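Local atomic coordinates of tryptophan decarboxylase 1 (Oryza sativa subsp. japonica, PDB entry 6KHO), a protein that catalyses the pyridoxal 5'-phosphate-dependent decarboxylation of L-tryptophan to tryptamine and of 5-hydroxy-L-tryptophan to serotonin. Residues V48-L54 against T93-N99. Residues are numbered along the deposited sequence; the frame is centred on the assembly and turned at random.
Sequences VESMPVL and THWASPN
Two irregular segments run antiparallel, with CA atoms 4.8 Å apart at L54–T93, 5.1 Å at V53–H94 and 5.4 Å at E49–S97. Residues 48–50 keep helical angles beyond helix 27-47; M51, P52 and L54 are extended, and between them V53 alone has helical angles (-57/-50). At T93, the CA makes a CH···O contact with V53 O (3.4 Å), while OG1 hydrogen-bonds to Q130 O of the second subunit. H94 centres an inverse gamma turn, and its N donates to V53 O (3.0 Å), the one direct hydrogen bond between the segments. The H94 side chain (chi1 m) enters the bend of 48–54: CD2 is 3.3 Å from P52 O at the ring edge, CB 3.7 Å from V48 CG2, and M51 SD sits obliquely 3.9 Å from the ring centroid, while ND1 hydrogen-bonds to Y44 OH. The arrangement joins the loops following helices 27-47 and 77-88 of this group II decarboxylase, away from the cofactor, its T93–A96 end lying in the dimer interface. A type I turn, H94–S97, then reverses the chain; W95 NE1 hydrogen-bonds to A131 O of the second subunit. S97 OG (chi1 t) accepts from N99 N (3.1 Å) in an ST turn and touches V53 CG2 (3.6 Å); water 1, 2.7 Å from S97 OG, also hydrogen-bonds V48 O and M51 O (both 2.8 Å). P98 CG packs on E49 CG (3.7 Å). N99 ND2 donates to waters 2 and 3 (both 3.0 Å), which reach E49 O (2.9 Å) and E49 OE2 (2.7 Å) respectively, E49 OE1 hydrogen-bonding to H497 NE2.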
ATOM      1  N   VAL A  48       8.652 -25.200   9.619  1.00 31.96           N
ATOM      2  CA  VAL A  48       7.258 -24.738   9.644  1.00 33.01           C
ATOM      3  C   VAL A  48       6.280 -25.909   9.542  1.00 34.33           C
ATOM      4  O   VAL A  48       5.228 -25.912  10.200  1.00 34.32           O
ATOM      5  CB  VAL A  48       6.990 -23.688   8.544  1.00 33.56           C
ATOM      6  CG1 VAL A  48       7.169 -24.266   7.140  1.00 29.90           C
ATOM      7  CG2 VAL A  48       5.578 -23.109   8.703  1.00 30.49           C
ATOM      8  N   GLU A  49       6.607 -26.924   8.736  1.00 36.35           N
ATOM      9  CA  GLU A  49       5.681 -28.035   8.535  1.00 35.58           C
ATOM     10  C   GLU A  49       5.386 -28.768   9.839  1.00 39.63           C
ATOM     11  O   GLU A  49       4.297 -29.332  10.008  1.00 39.97           O
ATOM     12  CB  GLU A  49       6.246 -29.004   7.491  1.00 38.03           C
ATOM     13  CG  GLU A  49       5.342 -30.208   7.205  1.00 39.33           C
ATOM     14  CD  GLU A  49       5.917 -31.164   6.167  1.00 43.32           C
ATOM     15  OE1 GLU A  49       6.885 -30.799   5.460  1.00 45.76           O
ATOM     16  OE2 GLU A  49       5.400 -32.293   6.057  1.00 45.14           O
ATOM     17  N   SER A  50       6.337 -28.761  10.765  1.00 35.61           N
ATOM     18  CA  SER A  50       6.212 -29.430  12.051  1.00 38.70           C
ATOM     19  C   SER A  50       5.388 -28.634  13.049  1.00 41.48           C
ATOM     20  O   SER A  50       5.033 -29.168  14.104  1.00 40.47           O
ATOM     21  CB  SER A  50       7.609 -29.686  12.636  1.00 39.01           C
ATOM     22  OG  SER A  50       8.145 -28.489  13.192  1.00 41.66           O
ATOM     23  N   MET A  51       5.096 -27.371  12.755  1.00 38.92           N
ATOM     24  CA  MET A  51       4.246 -26.556  13.602  1.00 37.83           C
ATOM     25  C   MET A  51       2.779 -26.772  13.235  1.00 37.08           C
ATOM     26  O   MET A  51       2.464 -27.160  12.105  1.00 37.82           O
ATOM     27  CB  MET A  51       4.600 -25.080  13.443  1.00 38.14           C
ATOM     28  CG  MET A  51       6.089 -24.760  13.595  1.00 38.28           C
ATOM     29  SD  MET A  51       6.384 -22.992  13.341  1.00 41.54           S
ATOM     30  CE  MET A  51       8.139 -22.859  13.699  1.00 39.53           C
ATOM     31  N   PRO A  52       1.859 -26.548  14.169  1.00 35.16           N
ATOM     32  CA  PRO A  52       0.440 -26.545  13.795  1.00 39.84           C
ATOM     33  C   PRO A  52       0.157 -25.354  12.886  1.00 35.14           C
ATOM     34  O   PRO A  52       0.590 -24.236  13.164  1.00 36.13           O
ATOM     35  CB  PRO A  52      -0.284 -26.428  15.142  1.00 35.58           C
ATOM     36  CG  PRO A  52       0.734 -25.784  16.059  1.00 41.74           C
ATOM     37  CD  PRO A  52       2.068 -26.299  15.607  1.00 39.15           C
ATOM     38  N   VAL A  53      -0.553 -25.604  11.782  1.00 37.95           N
ATOM     39  CA  VAL A  53      -0.837 -24.521  10.834  1.00 33.93           C
ATOM     40  C   VAL A  53      -1.551 -23.375  11.535  1.00 36.71           C
ATOM     41  O   VAL A  53      -1.153 -22.208  11.419  1.00 35.66           O
ATOM     42  CB  VAL A  53      -1.648 -25.035   9.636  1.00 36.63           C
ATOM     43  CG1 VAL A  53      -1.873 -23.884   8.662  1.00 35.83           C
ATOM     44  CG2 VAL A  53      -0.923 -26.183   8.953  1.00 34.26           C
ATOM     45  N   LEU A  54      -2.618 -23.688  12.278  1.00 35.35           N
ATOM     46  CA  LEU A  54      -3.322 -22.681  13.066  1.00 36.55           C
ATOM     47  C   LEU A  54      -2.786 -22.661  14.491  1.00 39.00           C
ATOM     48  O   LEU A  54      -2.439 -23.711  15.031  1.00 38.62           O
ATOM     49  CB  LEU A  54      -4.824 -22.962  13.101  1.00 38.83           C
ATOM     50  CG  LEU A  54      -5.545 -22.777  11.769  1.00 37.17           C
ATOM     51  CD1 LEU A  54      -6.881 -23.500  11.796  1.00 41.68           C
ATOM     52  CD2 LEU A  54      -5.730 -21.299  11.480  1.00 34.99           C
ATOM     53  N   THR A  93      -0.683 -17.866  12.162  1.00 32.41           N
ATOM     54  CA  THR A  93      -1.174 -18.844  11.201  1.00 34.15           C
ATOM     55  C   THR A  93      -0.135 -18.966  10.089  1.00 34.64           C
ATOM     56  O   THR A  93       0.282 -17.954   9.518  1.00 33.20           O
ATOM     57  CB  THR A  93      -2.524 -18.396  10.637  1.00 33.88           C
ATOM     58  OG1 THR A  93      -3.484 -18.383  11.695  1.00 35.91           O
ATOM     59  CG2 THR A  93      -2.982 -19.299   9.495  1.00 30.23           C
ATOM     60  N   HIS A  94       0.288 -20.189   9.781  1.00 31.09           N
ATOM     61  CA  HIS A  94       1.450 -20.366   8.905  1.00 32.96           C
ATOM     62  C   HIS A  94       1.005 -20.481   7.451  1.00 31.00           C
ATOM     63  O   HIS A  94       0.798 -21.571   6.912  1.00 29.97           O
ATOM     64  CB  HIS A  94       2.281 -21.552   9.367  1.00 34.87           C
ATOM     65  CG  HIS A  94       2.872 -21.337  10.727  1.00 34.69           C
ATOM     66  ND1 HIS A  94       3.912 -20.457  10.952  1.00 32.11           N
ATOM     67  CD2 HIS A  94       2.522 -21.830  11.941  1.00 34.00           C
ATOM     68  CE1 HIS A  94       4.196 -20.443  12.245  1.00 39.18           C
ATOM     69  NE2 HIS A  94       3.364 -21.262  12.867  1.00 34.42           N
ATOM     70  N   TRP A  95       0.882 -19.318   6.806  1.00 28.85           N
ATOM     71  CA  TRP A  95       0.607 -19.280   5.373  1.00 30.95           C
ATOM     72  C   TRP A  95       1.665 -20.032   4.570  1.00 30.39           C
ATOM     73  O   TRP A  95       1.352 -20.601   3.520  1.00 30.65           O
ATOM     74  CB  TRP A  95       0.521 -17.827   4.907  1.00 32.68           C
ATOM     75  CG  TRP A  95      -0.765 -17.179   5.260  1.00 31.29           C
ATOM     76  CD1 TRP A  95      -1.154 -16.747   6.491  1.00 31.44           C
ATOM     77  CD2 TRP A  95      -1.849 -16.884   4.368  1.00 30.31           C
ATOM     78  NE1 TRP A  95      -2.416 -16.206   6.424  1.00 31.96           N
ATOM     79  CE2 TRP A  95      -2.862 -16.271   5.131  1.00 32.10           C
ATOM     80  CE3 TRP A  95      -2.054 -17.067   2.997  1.00 32.15           C
ATOM     81  CZ2 TRP A  95      -4.072 -15.847   4.570  1.00 31.74           C
ATOM     82  CZ3 TRP A  95      -3.261 -16.649   2.443  1.00 30.03           C
ATOM     83  CH2 TRP A  95      -4.254 -16.056   3.230  1.00 31.26           C
ATOM     84  N   ALA A  96       2.913 -20.064   5.056  1.00 30.12           N
ATOM     85  CA  ALA A  96       3.990 -20.744   4.350  1.00 31.17           C
ATOM     86  C   ALA A  96       3.966 -22.254   4.544  1.00 31.46           C
ATOM     87  O   ALA A  96       4.730 -22.959   3.876  1.00 32.29           O
ATOM     88  CB  ALA A  96       5.359 -20.203   4.803  1.00 29.90           C
ATOM     89  N   SER A  97       3.131 -22.766   5.437  1.00 31.38           N
ATOM     90  CA  SER A  97       3.144 -24.198   5.690  1.00 30.20           C
ATOM     91  C   SER A  97       2.740 -24.967   4.435  1.00 31.72           C
ATOM     92  O   SER A  97       1.830 -24.547   3.718  1.00 32.55           O
ATOM     93  CB  SER A  97       2.198 -24.558   6.834  1.00 33.66           C
ATOM     94  OG  SER A  97       2.148 -25.969   6.992  1.00 35.13           O
ATOM     95  N   PRO A  98       3.372 -26.110   4.152  1.00 35.36           N
ATOM     96  CA  PRO A  98       2.872 -26.966   3.064  1.00 36.24           C
ATOM     97  C   PRO A  98       1.483 -27.523   3.326  1.00 33.68           C
ATOM     98  O   PRO A  98       0.869 -28.060   2.400  1.00 35.93           O
ATOM     99  CB  PRO A  98       3.912 -28.094   2.986  1.00 36.62           C
ATOM    100  CG  PRO A  98       4.531 -28.123   4.318  1.00 34.82           C
ATOM    101  CD  PRO A  98       4.535 -26.706   4.832  1.00 33.66           C
ATOM    102  N   ASN A  99       0.966 -27.397   4.546  1.00 33.75           N
ATOM    103  CA  ASN A  99      -0.362 -27.874   4.905  1.00 37.00           C
ATOM    104  C   ASN A  99      -1.381 -26.745   5.028  1.00 37.67           C
ATOM    105  O   ASN A  99      -2.478 -26.966   5.550  1.00 34.50           O
ATOM    106  CB  ASN A  99      -0.283 -28.679   6.215  1.00 37.31           C
ATOM    107  CG  ASN A  99       0.583 -29.917   6.081  1.00 36.37           C
ATOM    108  OD1 ASN A  99       0.607 -30.551   5.017  1.00 37.78           O
ATOM    109  ND2 ASN A  99       1.323 -30.260   7.148  1.00 37.59           N
TER
HETATM  110  O   HOH W   1       2.521 -25.822   9.687  1.00 34.55           O
HETATM  111  O   HOH W   2       1.406 -28.826   9.761  1.00 42.05           O
HETATM  112  O   HOH W   3       3.025 -32.773   7.342  1.00 44.67           O